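Side-chain contact in tryptophan decarboxylase 1 (Oryza sativa subsp. japonica, PDB 6KHO), which decarboxylates L-tryptophan to tryptamine and 5-hydroxy-L-tryptophan to serotonin, using pyridoxal 5'-phosphate as its cofactor: residues 312-317 / 430-435. Numbering follows the deposited sequence.
Sequences RHHLDG and PRNFAL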
ATOM      1  N   ARG A 312       4.461  27.456   9.326  1.00 36.92           N
ATOM      2  CA  ARG A 312       5.691  26.928   8.752  1.00 36.95           C
ATOM      3  C   ARG A 312       6.863  26.976   9.735  1.00 39.42           C
ATOM      4  O   ARG A 312       7.858  26.269   9.533  1.00 38.38           O
ATOM      5  CB  ARG A 312       5.994  27.696   7.456  1.00 39.51           C
ATOM      6  CG  ARG A 312       7.220  27.249   6.662  1.00 37.16           C
ATOM      7  CD  ARG A 312       7.349  25.734   6.525  1.00 35.03           C
ATOM      8  NE  ARG A 312       8.579  25.410   5.805  1.00 33.55           N
ATOM      9  CZ  ARG A 312       9.800  25.480   6.334  1.00 37.73           C
ATOM     10  NH1 ARG A 312       9.965  25.845   7.605  1.00 36.98           N
ATOM     11  NH2 ARG A 312      10.860  25.189   5.591  1.00 36.73           N
ATOM     12  N   HIS A 313       6.752  27.749  10.825  1.00 37.66           N
ATOM     13  CA  HIS A 313       7.836  27.782  11.807  1.00 39.20           C
ATOM     14  C   HIS A 313       8.014  26.453  12.531  1.00 40.71           C
ATOM     15  O   HIS A 313       9.110  26.184  13.041  1.00 39.33           O
ATOM     16  CB  HIS A 313       7.609  28.897  12.833  1.00 39.99           C
ATOM     17  CG  HIS A 313       6.409  28.685  13.700  1.00 40.48           C
ATOM     18  ND1 HIS A 313       6.474  28.037  14.915  1.00 40.85           N
ATOM     19  CD2 HIS A 313       5.111  29.034  13.527  1.00 39.29           C
ATOM     20  CE1 HIS A 313       5.268  27.995  15.454  1.00 38.21           C
ATOM     21  NE2 HIS A 313       4.423  28.591  14.632  1.00 40.61           N
ATOM     22  N   HIS A 314       6.972  25.615  12.586  1.00 36.55           N
ATOM     23  CA  HIS A 314       7.114  24.300  13.204  1.00 37.26           C
ATOM     24  C   HIS A 314       8.088  23.407  12.452  1.00 36.50           C
ATOM     25  O   HIS A 314       8.491  22.369  12.989  1.00 33.76           O
ATOM     26  CB  HIS A 314       5.754  23.598  13.297  1.00 35.79           C
ATOM     27  CG  HIS A 314       4.805  24.253  14.250  1.00 39.02           C
ATOM     28  ND1 HIS A 314       5.047  24.331  15.606  1.00 37.71           N
ATOM     29  CD2 HIS A 314       3.616  24.868  14.044  1.00 39.76           C
ATOM     30  CE1 HIS A 314       4.043  24.956  16.194  1.00 40.47           C
ATOM     31  NE2 HIS A 314       3.160  25.294  15.268  1.00 40.59           N
ATOM     32  N   LEU A 315       8.455  23.766  11.225  1.00 34.61           N
ATOM     33  CA  LEU A 315       9.395  22.975  10.442  1.00 36.16           C
ATOM     34  C   LEU A 315      10.773  23.618  10.362  1.00 38.92           C
ATOM     35  O   LEU A 315      11.634  23.120   9.629  1.00 39.80           O
ATOM     36  CB  LEU A 315       8.844  22.737   9.033  1.00 35.32           C
ATOM     37  CG  LEU A 315       7.688  21.740   8.933  1.00 35.53           C
ATOM     38  CD1 LEU A 315       7.333  21.495   7.459  1.00 31.71           C
ATOM     39  CD2 LEU A 315       8.063  20.441   9.635  1.00 34.38           C
ATOM     40  N   ASP A 316      11.009  24.711  11.085  1.00 40.35           N
ATOM     41  CA  ASP A 316      12.343  25.303  11.079  1.00 40.79           C
ATOM     42  C   ASP A 316      13.374  24.275  11.539  1.00 38.72           C
ATOM     43  O   ASP A 316      13.164  23.554  12.519  1.00 39.55           O
ATOM     44  CB  ASP A 316      12.375  26.551  11.958  1.00 43.02           C
ATOM     45  CG  ASP A 316      11.602  27.712  11.335  1.00 47.61           C
ATOM     46  OD1 ASP A 316      11.052  27.535  10.222  1.00 47.07           O
ATOM     47  OD2 ASP A 316      11.541  28.795  11.951  1.00 48.89           O
ATOM     48  N   GLY A 317      14.468  24.175  10.796  1.00 37.31           N
ATOM     49  CA  GLY A 317      15.464  23.156  11.030  1.00 35.77           C
ATOM     50  C   GLY A 317      15.362  21.960  10.110  1.00 36.83           C
ATOM     51  O   GLY A 317      16.289  21.134  10.091  1.00 33.85           O
ATOM     52  N   PRO A 430      -1.808  23.352  25.333  1.00 42.57           N
ATOM     53  CA  PRO A 430      -2.065  24.383  24.319  1.00 42.39           C
ATOM     54  C   PRO A 430      -2.429  23.739  22.989  1.00 43.17           C
ATOM     55  O   PRO A 430      -1.931  22.667  22.642  1.00 41.27           O
ATOM     56  CB  PRO A 430      -0.734  25.142  24.227  1.00 44.06           C
ATOM     57  CG  PRO A 430      -0.002  24.810  25.493  1.00 43.67           C
ATOM     58  CD  PRO A 430      -0.445  23.440  25.889  1.00 41.67           C
ATOM     59  N   ARG A 431      -3.328  24.393  22.254  1.00 41.16           N
ATOM     60  CA  ARG A 431      -3.782  23.903  20.955  1.00 39.93           C
ATOM     61  C   ARG A 431      -2.892  24.491  19.863  1.00 38.87           C
ATOM     62  O   ARG A 431      -2.845  25.712  19.689  1.00 39.65           O
ATOM     63  CB  ARG A 431      -5.252  24.272  20.719  1.00 42.34           C
ATOM     64  CG  ARG A 431      -5.801  23.919  19.320  1.00 39.16           C
ATOM     65  CD  ARG A 431      -6.971  24.825  18.921  1.00 39.58           C
ATOM     66  NE  ARG A 431      -6.600  26.232  19.028  1.00 41.96           N
ATOM     67  CZ  ARG A 431      -5.821  26.873  18.158  1.00 46.60           C
ATOM     68  NH1 ARG A 431      -5.338  26.237  17.095  1.00 43.10           N
ATOM     69  NH2 ARG A 431      -5.517  28.150  18.352  1.00 41.74           N
ATOM     70  N   ASN A 432      -2.180  23.624  19.135  1.00 38.85           N
ATOM     71  CA  ASN A 432      -1.331  24.076  18.034  1.00 38.00           C
ATOM     72  C   ASN A 432      -2.039  24.056  16.684  1.00 36.56           C
ATOM     73  O   ASN A 432      -1.748  24.899  15.824  1.00 38.56           O
ATOM     74  CB  ASN A 432      -0.072  23.209  17.943  1.00 37.07           C
ATOM     75  CG  ASN A 432       0.859  23.412  19.120  1.00 39.51           C
ATOM     76  OD1 ASN A 432       1.157  24.542  19.484  1.00 38.99           O
ATOM     77  ND2 ASN A 432       1.307  22.312  19.729  1.00 38.96           N
ATOM     78  N   PHE A 433      -2.954  23.112  16.473  1.00 35.44           N
ATOM     79  CA  PHE A 433      -3.562  22.934  15.159  1.00 36.55           C
ATOM     80  C   PHE A 433      -5.077  22.847  15.286  1.00 36.05           C
ATOM     81  O   PHE A 433      -5.697  23.782  15.799  1.00 36.53           O
ATOM     82  CB  PHE A 433      -2.940  21.709  14.485  1.00 31.34           C
ATOM     83  CG  PHE A 433      -1.425  21.783  14.426  1.00 34.80           C
ATOM     84  CD1 PHE A 433      -0.797  22.660  13.549  1.00 34.45           C
ATOM     85  CD2 PHE A 433      -0.640  21.023  15.279  1.00 31.54           C
ATOM     86  CE1 PHE A 433       0.590  22.752  13.507  1.00 35.45           C
ATOM     87  CE2 PHE A 433       0.748  21.104  15.246  1.00 31.78           C
ATOM     88  CZ  PHE A 433       1.366  21.971  14.359  1.00 34.28           C
ATOM     89  N   ALA A 434      -5.697  21.753  14.832  1.00 36.88           N
ATOM     90  CA  ALA A 434      -7.154  21.650  14.864  1.00 36.53           C
ATOM     91  C   ALA A 434      -7.638  20.597  15.856  1.00 36.87           C
ATOM     92  O   ALA A 434      -8.790  20.152  15.770  1.00 37.81           O
ATOM     93  CB  ALA A 434      -7.711  21.366  13.467  1.00 33.37           C
ATOM     94  N   LEU A 435      -6.787  20.192  16.795  1.00 34.43           N
ATOM     95  CA  LEU A 435      -7.144  19.236  17.832  1.00 34.58           C
ATOM     96  C   LEU A 435      -7.143  19.945  19.181  1.00 38.26           C
ATOM     97  O   LEU A 435      -6.180  20.645  19.522  1.00 36.10           O
ATOM     98  CB  LEU A 435      -6.175  18.051  17.853  1.00 34.35           C
ATOM     99  CG  LEU A 435      -6.198  17.120  19.074  1.00 37.81           C
ATOM    100  CD1 LEU A 435      -7.355  16.118  18.987  1.00 38.29           C
ATOM    101  CD2 LEU A 435      -4.866  16.400  19.225  1.00 36.46           C
TER
HETATM  102  O   HOH W   1       0.775  26.257  15.834  1.00 42.18           O
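His314 meets Asn432 and Phe433 where a short 3-10 turn (313-315) of the large domain of this PLP-dependent transferase fold faces the loop joining strands 425-427 and 435-440 of the smaller antiparallel sheet. Along that loop, Arg431 NH1 gives an in-plane hydrogen bond to a lone pair of Phe433 O (2.8 Å), the long cationic side chain reaching forward to the carbonyl two residues on, while its NE pairs with Glu416. Asn432 follows, its OD1 oblique to the imidazole of His314; an amide suits this place because its ND2 can donate to Asn276 O. At Phe433 a flat apolar ring suits a buried place beside Trp331 and Ala302; its side chain is about 7 Å from that of Phe104, which binds serotonin. Phe433 CZ lies over one face of the imidazole, 3.7 Å from His314 CD2, the planes inclined at 58°, while His313 CE1 lies over the opposite face, toward the rim. Were His314 an alanine, Phe433 CZ and CE1 would probably lose their imidazole neighbour and the bridging water its mate. Histidine offers both a flat face and a ring nitrogen: with CG anti to its carbonyl carbon (chi1 -68°), His314 reaches that water in the ring plane, NE2 2.6 Å from its oxygen, and the water donates to Asn432 O.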